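Local coordinates for prephenate dehydratase (Chlorobium tepidum TLS, PDB 2QMX), which catalyses the conversion of prephenate to phenylpyruvate, with loss of water and carbon dioxide, in phenylalanine biosynthesis, and is inhibited by L-phenylalanine, at residues A[26-31]-A[189-194]; A[72-77]-A[177-182]; A[85-90]-A[162-167]; A[94-99]-A[117-122]. All coordinates share one frame; numbering follows the deposited sequence.

How the contacts relate
Following the chain from its N terminus, residues 26-31 wait longest for their partner: contact 1 closes only when the loop 189-194 comes back past the end of helix 18-26. Within that span, contact 2 pairs 72-77 with 177-182 as antiparallel neighbours in the large sheet. Inside it lies contact 3, joining 85-90 to 162-167 at one margin of the five-strand sheet, and contact 4, between 94-99 and 117-122, is the innermost. None cross. Contacts 1 and 2 touch, for instance through Phe-26 and Cys-178; contacts 3 and 4 meet where Leu-162 packs on Ala-94. The first pair sits at the large sheet, the second at the five-strand sheet and the loops beside it, linked by the chain leaving 74-83 and returning into 173-181.

Contact 1: A[26-31]-A[189-194]; sequences FGEPLP and HLKVRP
Lys-191 N bonds to Phe-26 O at 2.8 Å, just where helix 18-26 gives way to Gly-27 with its positive phi. The bond is bent, 144° at the hydrogen. Segment 189-194 is an irregular loop here, whereas 26-31 passes into the edge strand of the large sheet. Lys-191 then lays its side chain along the backbone of Phe-26 and Gly-27. Its CB sits 3.2 Å from Phe-26 O. From there CG, anti to the backbone nitrogen (chi1 -177°), sends the chain onward until CE runs over Gly-27 CA at 3.7 Å. A bend at chi3 brings NZ to Gly-27 O, a weak hydrogen bond of 3.5 Å, and the same ammonium has a second weak bond to Leu-24 O. Glu-28 OE1 stays 4.0 Å from Lys-191 NZ, too long for a salt bridge. On the inner side, Leu-190 and Phe-26 point the same way, side by side, Leu-190 CD2 touching Phe-26 CD1 at 3.9 Å. The phenyl ring continues inward onto Ile-9, Val-51 and Ala-78 of the sheet. The chemistry is thus divided: a greasy pair faces the core, while outside it a lysine charge at the C-terminal end of a helix probably complements the negative end of the helix dipole.

Contact 2: A[72-77]-A[177-182]; sequences RPVVIL and FCIAHE
The imidazole of His-181 has Pro-73 O over the centre of one face, 3.4 Å above the ring plane, while Pro-73 CG touches His-181 CE1 nearby. At the other end of the contact, Ile-76 CG2 lies over a face of the Phe-177 ring in a CH-pi contact, 4.3 Å from the centroid; Tyr-278 meets the same phenyl ring edge-to-face. The carboxylate of Glu-182 is the third flat group. Its CG, between backbone nitrogen and carbonyl carbon (chi1 53°), aims the extended chain across Pro-73, and Glu-182 CD rests 3.6 Å from Pro-73 CB. An alanine in place of Glu-182 would strip away CG and the carboxylate and would probably leave that flank of Pro-73 uncovered. These are neighbouring antiparallel strands, 74-83 and 173-181, of the large mixed sheet in the prephenate dehydratase domain. Val-75 and Ala-180 form the hydrogen-bonded pair, with Val-75 N to Ala-180 O at 2.8 Å and Ala-180 N to Val-75 O at 3.0 Å. Leu-77 N to Cys-178 O is nearly straight, 174° at the hydrogen. Pro-73 O, besides facing the imidazole, accepts a hydrogen bond from Glu-182 N at 3.0 Å.

Contact 3: A[85-90]-A[162-167]; sequences EHCLLG and LKENLA
Leu-88 faces both Leu-162 and Lys-163, a classic beta bulge where strand 87-90 meets strand 160-163 at one margin of the five-strand sheet. Leu-88 O takes a short bond from Leu-162 N, 2.7 Å, and a weak one from Lys-163 N. In the other direction Leu-88 N meets Lys-163 O at 2.9 Å, almost straight at 173°. The leucine CB touches Leu-166 CD2 at 3.7 Å and Lys-163 CB at 3.8 Å. CG, anti to the backbone nitrogen (chi1 171°), passes Leu-162 CB at 4.2 Å. Beyond it, Leu-88 CD2 comes to 4.0 Å from Leu-162 CB and also touches Lys-163 CB. The residue is buried by Leu-146 and Ile-148 of the next strand and by Phe-115. Farther back along the chain the pairing fades: His-86 O receives only a weak bond from Leu-166 N, 3.4 Å long, while the imidazole turns to Gln-111, bonding it through NE2. At the far end Gly-90 has no side chain, and Leu-162 occupies the ground where a CB would stand, its CD2 lying 3.5 Å from Gly-90 N.

Contact 4: A[94-99]-A[117-122]; sequences ASVETA and ATHPQI
Ile-122 CD1 touches both Val-96 and Ala-99 of the facing loop, and on this atom the contact closes. It lies 3.4 Å from Val-96 O, 3.9 Å from Val-96 CG2 and 4.0 Å from Ala-99 CB: two side chains and one carbonyl oxygen meet this one methyl from the loop side. Ile-122 gets there by stretching nearly straight past CG1 (chi2 -162°). Val-96 crosses it at about a right angle. The same CG2 of Val-96, held anti to the backbone nitrogen, also touches His-119 CD2 at 3.8 Å, again with the two side chains roughly perpendicular. The imidazole is backed by Phe-115, on which it stacks. Both Ile-122 and His-119 belong to one type I turn, closed by Ile-122 N to His-119 O at 3.1 Å, which presents the pair together toward the valine.

Toward solvent the fit slackens. No hydrogen bond links the two segments, and Ala-99 O and Gln-121 O come to 3.5 Å, two acceptors that cannot bond each other. Gln-121 starts toward the loop but its amide swings away. Glu-97 is likewise exposed and turns from the turn at 119-122; its OE2 takes a bond from Ser-95 OG at 2.6 Å, inside its own loop.

The loop 94-99 and the turn after helix 113-118 lead into strands 101-104 and 123-126, parallel neighbours joined through helices 106-111 and 113-118; the contact thus packs together the chain entering each strand of a beta-alpha-beta crossover.

Contact 1: A[26-31]-A[189-194]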
loop_
_atom_site.group_PDB
_atom_site.type_symbol
_atom_site.label_atom_id
_atom_site.label_comp_id
_atom_site.label_asym_id
_atom_site.label_seq_id
_atom_site.Cartn_x
_atom_site.Cartn_y
_atom_site.Cartn_z
ATOM N N PHE A 26 3.110 -11.882 20.179
ATOM C CA PHE A 26 1.870 -12.428 20.779
ATOM C C PHE A 26 1.774 -13.916 21.138
ATOM O O PHE A 26 1.061 -14.256 22.090
ATOM C CB PHE A 26 0.685 -12.042 19.929
ATOM C CG PHE A 26 0.630 -10.581 19.661
ATOM C CD1 PHE A 26 0.077 -9.716 20.607
ATOM C CD2 PHE A 26 1.123 -10.060 18.470
ATOM C CE1 PHE A 26 0.018 -8.361 20.373
ATOM C CE2 PHE A 26 1.067 -8.653 18.213
ATOM C CZ PHE A 26 0.511 -7.817 19.175
ATOM N N GLY A 27 2.458 -14.802 20.407
ATOM C CA GLY A 27 2.372 -16.230 20.727
ATOM C C GLY A 27 3.012 -17.194 19.739
ATOM O O GLY A 27 4.079 -16.926 19.177
ATOM N N GLU A 28 2.351 -18.326 19.541
ATOM C CA GLU A 28 2.888 -19.385 18.723
ATOM C C GLU A 28 2.337 -19.218 17.309
ATOM O O GLU A 28 1.123 -19.292 17.090
ATOM C CB GLU A 28 2.593 -20.759 19.344
ATOM C CG GLU A 28 3.797 -21.675 19.318
ATOM C CD GLU A 28 4.943 -21.261 20.306
ATOM O OE1 GLU A 28 5.025 -20.075 20.728
ATOM O OE2 GLU A 28 5.763 -22.148 20.666
ATOM N N PRO A 29 3.228 -18.919 16.345
ATOM C CA PRO A 29 2.728 -18.579 14.990
ATOM C C PRO A 29 2.173 -19.787 14.209
ATOM O O PRO A 29 2.811 -20.800 14.134
ATOM C CB PRO A 29 3.969 -17.951 14.284
ATOM C CG PRO A 29 5.026 -17.756 15.453
ATOM C CD PRO A 29 4.702 -18.806 16.467
ATOM N N LEU A 30 0.984 -19.648 13.653
ATOM C CA LEU A 30 0.457 -20.566 12.697
ATOM C C LEU A 30 0.556 -19.869 11.407
ATOM O O LEU A 30 -0.241 -18.998 11.180
ATOM C CB LEU A 30 -1.071 -20.738 12.910
ATOM C CG LEU A 30 -1.860 -21.779 12.067
ATOM C CD1 LEU A 30 -1.406 -23.263 12.393
ATOM C CD2 LEU A 30 -3.371 -21.604 12.294
ATOM N N PRO A 31 1.424 -20.329 10.484
ATOM C CA PRO A 31 1.488 -19.631 9.193
ATOM C C PRO A 31 0.327 -20.041 8.278
ATOM O O PRO A 31 -0.165 -21.199 8.349
ATOM C CB PRO A 31 2.802 -20.109 8.602
ATOM C CG PRO A 31 2.978 -21.516 9.154
ATOM C CD PRO A 31 2.309 -21.504 10.536
ATOM N N HIS A 189 -4.443 -14.730 27.471
ATOM C CA HIS A 189 -3.625 -15.787 26.830
ATOM C C HIS A 189 -2.519 -15.265 25.883
ATOM O O HIS A 189 -1.675 -16.037 25.469
ATOM C CB HIS A 189 -4.469 -16.917 26.184
ATOM C CG HIS A 189 -5.242 -17.770 27.166
ATOM N ND1 HIS A 189 -6.265 -18.613 26.777
ATOM C CD2 HIS A 189 -5.160 -17.889 28.517
ATOM C CE1 HIS A 189 -6.778 -19.214 27.840
ATOM N NE2 HIS A 189 -6.122 -18.795 28.909
ATOM N N LEU A 190 -2.524 -13.969 25.570
ATOM C CA LEU A 190 -1.425 -13.280 24.845
ATOM C C LEU A 190 -0.092 -13.442 25.586
ATOM O O LEU A 190 -0.071 -13.519 26.843
ATOM C CB LEU A 190 -1.737 -11.800 24.693
ATOM C CG LEU A 190 -2.303 -11.325 23.337
ATOM C CD1 LEU A 190 -3.268 -12.328 22.689
ATOM C CD2 LEU A 190 -2.812 -9.826 23.284
ATOM N N LYS A 191 1.006 -13.461 24.815
ATOM C CA LYS A 191 2.380 -13.642 25.349
ATOM C C LYS A 191 2.775 -12.533 26.329
ATOM O O LYS A 191 3.366 -12.769 27.343
ATOM C CB LYS A 191 3.392 -13.744 24.173
ATOM C CG LYS A 191 4.855 -14.002 24.556
ATOM C CD LYS A 191 5.748 -14.353 23.357
ATOM C CE LYS A 191 5.390 -15.731 22.790
ATOM N NZ LYS A 191 6.296 -16.399 21.805
ATOM N N VAL A 192 2.449 -11.305 25.966
ATOM C CA VAL A 192 2.703 -10.090 26.766
ATOM C C VAL A 192 1.443 -9.255 26.563
ATOM O O VAL A 192 1.000 -9.085 25.406
ATOM C CB VAL A 192 3.897 -9.243 26.218
ATOM C CG1 VAL A 192 4.170 -8.048 27.107
ATOM C CG2 VAL A 192 5.155 -10.064 26.055
ATOM N N ARG A 193 0.908 -8.749 27.677
ATOM C CA ARG A 193 -0.315 -7.956 27.764
ATOM C C ARG A 193 -0.111 -6.527 27.245
ATOM O O ARG A 193 0.866 -5.872 27.633
ATOM C CB ARG A 193 -0.790 -7.947 29.220
ATOM C CG ARG A 193 -1.198 -6.595 29.768
ATOM C CD ARG A 193 -2.078 -6.706 31.023
ATOM N NE ARG A 193 -3.074 -5.629 31.084
ATOM C CZ ARG A 193 -4.217 -5.706 31.765
ATOM N NH1 ARG A 193 -4.503 -6.817 32.441
ATOM N NH2 ARG A 193 -5.075 -4.684 31.761
ATOM N N PRO A 194 -1.008 -6.048 26.342
ATOM C CA PRO A 194 -0.881 -4.729 25.727
ATOM C C PRO A 194 -0.684 -3.658 26.759
ATOM O O PRO A 194 -1.381 -3.664 27.757
ATOM C CB PRO A 194 -2.248 -4.529 25.012
ATOM C CG PRO A 194 -2.647 -5.888 24.629
ATOM C CD PRO A 194 -2.172 -6.775 25.807
#

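Contact 2: A[72-77]-A[177-182]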
loop_
_atom_site.group_PDB
_atom_site.type_symbol
_atom_site.label_atom_id
_atom_site.label_comp_id
_atom_site.label_asym_id
_atom_site.label_seq_id
_atom_site.Cartn_x
_atom_site.Cartn_y
_atom_site.Cartn_z
ATOM N N ARG A 72 -15.393 -9.469 9.123
ATOM C CA ARG A 72 -15.181 -10.627 9.983
ATOM C C ARG A 72 -15.613 -10.339 11.397
ATOM O O ARG A 72 -15.340 -9.258 11.914
ATOM C CB ARG A 72 -13.733 -11.095 9.918
ATOM C CG ARG A 72 -13.430 -12.202 8.847
ATOM C CD ARG A 72 -14.570 -12.418 7.852
ATOM N NE ARG A 72 -14.208 -13.234 6.694
ATOM C CZ ARG A 72 -14.883 -13.223 5.535
ATOM N NH1 ARG A 72 -14.463 -13.963 4.519
ATOM N NH2 ARG A 72 -15.972 -12.459 5.378
ATOM N N PRO A 73 -16.284 -11.324 12.032
ATOM C CA PRO A 73 -16.747 -11.164 13.408
ATOM C C PRO A 73 -15.529 -11.255 14.328
ATOM O O PRO A 73 -15.327 -12.195 15.104
ATOM C CB PRO A 73 -17.717 -12.328 13.584
ATOM C CG PRO A 73 -17.169 -13.377 12.692
ATOM C CD PRO A 73 -16.598 -12.665 11.505
ATOM N N VAL A 74 -14.760 -10.213 14.250
ATOM C CA VAL A 74 -13.447 -10.225 14.737
ATOM C C VAL A 74 -13.318 -8.944 15.596
ATOM O O VAL A 74 -14.206 -8.089 15.530
ATOM C CB VAL A 74 -12.589 -10.315 13.462
ATOM C CG1 VAL A 74 -11.671 -9.190 13.280
ATOM C CG2 VAL A 74 -11.977 -11.737 13.320
ATOM N N VAL A 75 -12.278 -8.834 16.424
ATOM C CA VAL A 75 -12.048 -7.648 17.272
ATOM C C VAL A 75 -10.529 -7.447 17.514
ATOM O O VAL A 75 -9.820 -8.426 17.916
ATOM C CB VAL A 75 -12.740 -7.833 18.703
ATOM C CG1 VAL A 75 -11.994 -8.819 19.598
ATOM C CG2 VAL A 75 -12.816 -6.519 19.425
ATOM N N ILE A 76 -10.045 -6.209 17.369
ATOM C CA ILE A 76 -8.673 -5.943 17.762
ATOM C C ILE A 76 -8.373 -5.874 19.265
ATOM O O ILE A 76 -9.075 -5.228 20.061
ATOM C CB ILE A 76 -7.922 -4.845 16.904
ATOM C CG1 ILE A 76 -7.016 -4.005 17.780
ATOM C CG2 ILE A 76 -8.769 -4.059 15.900
ATOM C CD1 ILE A 76 -5.598 -4.121 17.353
ATOM N N LEU A 77 -7.320 -6.559 19.639
ATOM C CA LEU A 77 -6.890 -6.707 20.992
ATOM C C LEU A 77 -5.556 -5.991 21.263
ATOM O O LEU A 77 -5.213 -5.743 22.408
ATOM C CB LEU A 77 -6.646 -8.190 21.198
ATOM C CG LEU A 77 -7.771 -9.202 21.368
ATOM C CD1 LEU A 77 -7.211 -10.446 22.156
ATOM C CD2 LEU A 77 -9.017 -8.621 22.080
ATOM N N PHE A 177 -2.289 -5.504 13.677
ATOM C CA PHE A 177 -3.326 -5.591 14.671
ATOM C C PHE A 177 -3.391 -7.055 15.010
ATOM O O PHE A 177 -3.522 -7.864 14.061
ATOM C CB PHE A 177 -4.726 -5.260 14.089
ATOM C CG PHE A 177 -5.046 -3.795 13.933
ATOM C CD1 PHE A 177 -4.560 -2.829 14.854
ATOM C CD2 PHE A 177 -5.884 -3.409 12.913
ATOM C CE1 PHE A 177 -4.893 -1.540 14.744
ATOM C CE2 PHE A 177 -6.206 -2.025 12.734
ATOM C CZ PHE A 177 -5.728 -1.113 13.687
ATOM N N CYS A 178 -3.318 -7.393 16.326
ATOM C CA CYS A 178 -3.562 -8.772 16.802
ATOM C C CYS A 178 -5.039 -8.880 17.071
ATOM O O CYS A 178 -5.632 -7.976 17.674
ATOM C CB CYS A 178 -2.762 -9.049 18.063
ATOM S SG CYS A 178 -3.160 -10.678 18.769
ATOM N N ILE A 179 -5.671 -9.943 16.606
ATOM C CA ILE A 179 -7.126 -9.950 16.561
ATOM C C ILE A 179 -7.623 -11.234 17.102
ATOM O O ILE A 179 -6.904 -12.161 17.085
ATOM C CB ILE A 179 -7.715 -9.738 15.126
ATOM C CG1 ILE A 179 -7.105 -10.744 14.116
ATOM C CG2 ILE A 179 -7.472 -8.361 14.750
ATOM C CD1 ILE A 179 -7.997 -11.316 13.010
ATOM N N ALA A 180 -8.852 -11.279 17.584
ATOM C CA ALA A 180 -9.481 -12.487 18.034
ATOM C C ALA A 180 -10.945 -12.436 17.503
ATOM O O ALA A 180 -11.318 -11.479 16.836
ATOM C CB ALA A 180 -9.423 -12.558 19.568
ATOM N N HIS A 181 -11.749 -13.460 17.772
ATOM C CA HIS A 181 -13.196 -13.468 17.486
ATOM C C HIS A 181 -13.839 -12.555 18.476
ATOM O O HIS A 181 -13.398 -12.480 19.599
ATOM C CB HIS A 181 -13.785 -14.891 17.644
ATOM C CG HIS A 181 -15.185 -15.033 17.101
ATOM N ND1 HIS A 181 -15.468 -15.722 15.939
ATOM C CD2 HIS A 181 -16.376 -14.572 17.563
ATOM C CE1 HIS A 181 -16.773 -15.690 15.719
ATOM N NE2 HIS A 181 -17.344 -14.984 16.679
ATOM N N GLU A 182 -14.845 -11.809 18.033
ATOM C CA GLU A 182 -15.472 -10.776 18.861
ATOM C C GLU A 182 -16.187 -11.385 20.072
ATOM O O GLU A 182 -16.418 -10.706 21.041
ATOM C CB GLU A 182 -16.492 -10.029 18.041
ATOM C CG GLU A 182 -17.449 -10.994 17.410
ATOM C CD GLU A 182 -18.442 -10.355 16.540
ATOM O OE1 GLU A 182 -18.120 -9.305 15.960
ATOM O OE2 GLU A 182 -19.548 -10.915 16.429
#

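Contact 3: A[85-90]-A[162-167]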
loop_
_atom_site.group_PDB
_atom_site.type_symbol
_atom_site.label_atom_id
_atom_site.label_comp_id
_atom_site.label_asym_id
_atom_site.label_seq_id
_atom_site.Cartn_x
_atom_site.Cartn_y
_atom_site.Cartn_z
ATOM N N GLU A 85 13.576 -4.070 8.605
ATOM C CA GLU A 85 14.971 -3.801 8.283
ATOM C C GLU A 85 15.651 -4.967 7.544
ATOM O O GLU A 85 15.762 -6.044 8.067
ATOM C CB GLU A 85 15.746 -3.377 9.540
ATOM C CG GLU A 85 15.379 -4.092 10.877
ATOM C CD GLU A 85 16.556 -3.968 11.914
ATOM O OE1 GLU A 85 16.902 -2.795 12.307
ATOM O OE2 GLU A 85 17.156 -5.047 12.293
ATOM N N HIS A 86 16.105 -4.752 6.323
ATOM C CA HIS A 86 16.624 -5.841 5.570
ATOM C C HIS A 86 17.983 -6.176 6.011
ATOM O O HIS A 86 18.751 -5.284 6.383
ATOM C CB HIS A 86 16.589 -5.548 4.098
ATOM C CG HIS A 86 15.198 -5.398 3.585
ATOM N ND1 HIS A 86 14.143 -6.122 4.109
ATOM C CD2 HIS A 86 14.674 -4.591 2.629
ATOM C CE1 HIS A 86 13.031 -5.769 3.483
ATOM N NE2 HIS A 86 13.325 -4.844 2.582
ATOM N N CYS A 87 18.263 -7.481 6.023
ATOM C CA CYS A 87 19.626 -7.964 6.131
ATOM C C CYS A 87 19.991 -8.666 4.867
ATOM O O CYS A 87 19.190 -9.393 4.270
ATOM C CB CYS A 87 19.826 -8.921 7.313
ATOM S SG CYS A 87 19.412 -8.208 8.915
ATOM N N LEU A 88 21.235 -8.436 4.461
ATOM C CA LEU A 88 21.842 -9.190 3.397
ATOM C C LEU A 88 22.529 -10.336 4.100
ATOM O O LEU A 88 23.158 -10.166 5.135
ATOM C CB LEU A 88 22.824 -8.317 2.646
ATOM C CG LEU A 88 23.668 -9.069 1.644
ATOM C CD1 LEU A 88 22.851 -9.429 0.449
ATOM C CD2 LEU A 88 24.870 -8.190 1.276
ATOM N N LEU A 89 22.416 -11.511 3.529
ATOM C CA LEU A 89 22.429 -12.682 4.337
ATOM C C LEU A 89 23.046 -13.791 3.502
ATOM O O LEU A 89 22.539 -14.108 2.411
ATOM C CB LEU A 89 20.975 -12.994 4.681
ATOM C CG LEU A 89 20.400 -13.416 6.044
ATOM C CD1 LEU A 89 21.104 -12.823 7.299
ATOM C CD2 LEU A 89 18.889 -13.155 6.044
ATOM N N GLY A 90 24.139 -14.363 4.017
ATOM C CA GLY A 90 24.912 -15.383 3.315
ATOM C C GLY A 90 25.104 -16.635 4.148
ATOM O O GLY A 90 24.691 -16.679 5.316
ATOM N N LEU A 162 25.511 -10.234 6.360
ATOM C CA LEU A 162 26.651 -9.599 5.705
ATOM C C LEU A 162 26.572 -8.093 5.860
ATOM O O LEU A 162 27.602 -7.419 5.893
ATOM C CB LEU A 162 26.784 -10.008 4.229
ATOM C CG LEU A 162 27.734 -11.172 3.877
ATOM C CD1 LEU A 162 28.897 -11.310 4.875
ATOM C CD2 LEU A 162 27.032 -12.501 3.755
ATOM N N LYS A 163 25.343 -7.585 6.005
ATOM C CA LYS A 163 25.041 -6.164 5.872
ATOM C C LYS A 163 23.669 -5.834 6.454
ATOM O O LYS A 163 22.645 -6.360 5.975
ATOM C CB LYS A 163 25.039 -5.832 4.376
ATOM C CG LYS A 163 25.799 -4.598 3.967
ATOM C CD LYS A 163 26.562 -4.804 2.632
ATOM C CE LYS A 163 26.717 -3.485 1.872
ATOM N NZ LYS A 163 27.571 -2.487 2.588
ATOM N N GLU A 164 23.631 -4.934 7.448
ATOM C CA GLU A 164 22.367 -4.398 8.020
ATOM C C GLU A 164 21.911 -3.045 7.393
ATOM O O GLU A 164 22.689 -2.383 6.690
ATOM C CB GLU A 164 22.418 -4.360 9.566
ATOM C CG GLU A 164 23.121 -5.587 10.193
ATOM C CD GLU A 164 22.602 -5.985 11.586
ATOM O OE1 GLU A 164 21.397 -6.345 11.701
ATOM O OE2 GLU A 164 23.411 -5.963 12.560
ATOM N N ASN A 165 20.654 -2.645 7.657
ATOM C CA ASN A 165 19.962 -1.561 6.918
ATOM C C ASN A 165 20.322 -1.518 5.442
ATOM O O ASN A 165 20.918 -0.539 4.991
ATOM C CB ASN A 165 20.174 -0.165 7.543
ATOM C CG ASN A 165 19.311 0.945 6.849
ATOM O OD1 ASN A 165 19.819 2.047 6.465
ATOM N ND2 ASN A 165 18.005 0.640 6.659
ATOM N N LEU A 166 19.969 -2.560 4.690
ATOM C CA LEU A 166 20.476 -2.662 3.314
ATOM C C LEU A 166 19.855 -1.648 2.304
ATOM O O LEU A 166 20.550 -1.135 1.381
ATOM C CB LEU A 166 20.404 -4.098 2.806
ATOM C CG LEU A 166 21.272 -4.348 1.565
ATOM C CD1 LEU A 166 22.793 -4.277 1.803
ATOM C CD2 LEU A 166 20.906 -5.663 1.016
ATOM N N ALA A 167 18.560 -1.392 2.485
ATOM C CA ALA A 167 17.847 -0.306 1.820
ATOM C C ALA A 167 18.236 0.984 2.543
ATOM O O ALA A 167 18.551 0.955 3.718
ATOM C CB ALA A 167 16.350 -0.565 1.924
#

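Contact 4: A[94-99]-A[117-122]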
loop_
_atom_site.group_PDB
_atom_site.type_symbol
_atom_site.label_atom_id
_atom_site.label_comp_id
_atom_site.label_asym_id
_atom_site.label_seq_id
_atom_site.Cartn_x
_atom_site.Cartn_y
_atom_site.Cartn_z
ATOM N N ALA A 94 31.410 -16.201 4.790
ATOM C CA ALA A 94 30.426 -15.249 4.335
ATOM C C ALA A 94 31.095 -14.072 3.685
ATOM O O ALA A 94 31.757 -13.284 4.363
ATOM C CB ALA A 94 29.577 -14.794 5.528
ATOM N N SER A 95 30.925 -13.957 2.371
ATOM C CA SER A 95 31.509 -12.831 1.637
ATOM C C SER A 95 30.579 -12.249 0.560
ATOM O O SER A 95 29.857 -12.995 -0.199
ATOM C CB SER A 95 32.871 -13.193 1.018
ATOM O OG SER A 95 33.349 -12.020 0.336
ATOM N N VAL A 96 30.699 -10.844 0.532
ATOM C CA VAL A 96 29.987 -10.063 -0.468
ATOM C C VAL A 96 30.745 -10.045 -1.820
ATOM O O VAL A 96 30.129 -9.987 -2.894
ATOM C CB VAL A 96 29.765 -8.648 0.136
ATOM C CG1 VAL A 96 31.127 -8.095 0.696
ATOM C CG2 VAL A 96 29.035 -7.681 -0.858
ATOM N N GLU A 97 32.083 -10.146 -1.770
ATOM C CA GLU A 97 32.873 -10.019 -2.988
ATOM C C GLU A 97 33.126 -11.362 -3.667
ATOM O O GLU A 97 34.010 -11.471 -4.493
ATOM C CB GLU A 97 34.205 -9.266 -2.745
ATOM C CG GLU A 97 34.955 -9.713 -1.453
ATOM C CD GLU A 97 34.482 -8.919 -0.186
ATOM O OE1 GLU A 97 34.477 -7.651 -0.327
ATOM O OE2 GLU A 97 33.921 -9.501 0.894
ATOM N N THR A 98 32.351 -12.388 -3.326
ATOM C CA THR A 98 32.446 -13.683 -4.007
ATOM C C THR A 98 31.100 -14.062 -4.626
ATOM O O THR A 98 31.064 -14.842 -5.608
ATOM C CB THR A 98 32.936 -14.781 -3.055
ATOM O OG1 THR A 98 34.369 -14.777 -3.058
ATOM C CG2 THR A 98 32.444 -16.159 -3.483
ATOM N N ALA A 99 30.031 -13.480 -4.035
ATOM C CA ALA A 99 28.635 -13.618 -4.409
ATOM C C ALA A 99 28.329 -13.274 -5.848
ATOM O O ALA A 99 28.921 -12.311 -6.365
ATOM C CB ALA A 99 27.812 -12.720 -3.528
ATOM N N ALA A 117 23.185 -1.023 -7.502
ATOM C CA ALA A 117 23.831 -0.170 -8.498
ATOM C C ALA A 117 25.305 -0.090 -8.172
ATOM O O ALA A 117 26.136 -0.139 -9.068
ATOM C CB ALA A 117 23.204 1.190 -8.504
ATOM N N THR A 118 25.623 -0.018 -6.882
ATOM C CA THR A 118 27.013 -0.096 -6.412
ATOM C C THR A 118 27.642 -1.514 -6.503
ATOM O O THR A 118 28.868 -1.646 -6.688
ATOM C CB THR A 118 27.131 0.425 -4.970
ATOM O OG1 THR A 118 26.273 -0.345 -4.105
ATOM C CG2 THR A 118 26.738 1.915 -4.877
ATOM N N HIS A 119 26.827 -2.573 -6.354
ATOM C CA HIS A 119 27.340 -3.961 -6.442
ATOM C C HIS A 119 26.854 -4.717 -7.702
ATOM O O HIS A 119 25.977 -5.594 -7.604
ATOM C CB HIS A 119 27.012 -4.767 -5.160
ATOM C CG HIS A 119 27.507 -4.129 -3.889
ATOM N ND1 HIS A 119 26.900 -2.910 -3.363
ATOM C CD2 HIS A 119 28.536 -4.552 -3.026
ATOM C CE1 HIS A 119 27.542 -2.605 -2.243
ATOM N NE2 HIS A 119 28.542 -3.585 -2.017
ATOM N N PRO A 120 27.440 -4.408 -8.888
ATOM C CA PRO A 120 26.932 -5.050 -10.106
ATOM C C PRO A 120 27.509 -6.452 -10.375
ATOM O O PRO A 120 27.149 -7.079 -11.373
ATOM C CB PRO A 120 27.299 -4.053 -11.214
ATOM C CG PRO A 120 28.506 -3.328 -10.695
ATOM C CD PRO A 120 28.580 -3.515 -9.185
ATOM N N GLN A 121 28.384 -6.958 -9.502
ATOM C CA GLN A 121 28.762 -8.375 -9.561
ATOM C C GLN A 121 27.644 -9.216 -8.953
ATOM O O GLN A 121 27.635 -10.439 -9.075
ATOM C CB GLN A 121 30.072 -8.629 -8.814
ATOM C CG GLN A 121 31.227 -7.630 -9.145
ATOM C CD GLN A 121 31.893 -7.832 -10.523
ATOM O OE1 GLN A 121 31.758 -8.885 -11.159
ATOM N NE2 GLN A 121 32.633 -6.815 -10.973
ATOM N N ILE A 122 26.712 -8.528 -8.288
ATOM C CA ILE A 122 25.587 -9.138 -7.595
ATOM C C ILE A 122 24.280 -8.715 -8.262
ATOM O O ILE A 122 23.944 -7.520 -8.310
ATOM C CB ILE A 122 25.588 -8.805 -6.086
ATOM C CG1 ILE A 122 27.023 -8.691 -5.559
ATOM C CG2 ILE A 122 24.788 -9.858 -5.323
ATOM C CD1 ILE A 122 27.164 -8.796 -4.059
#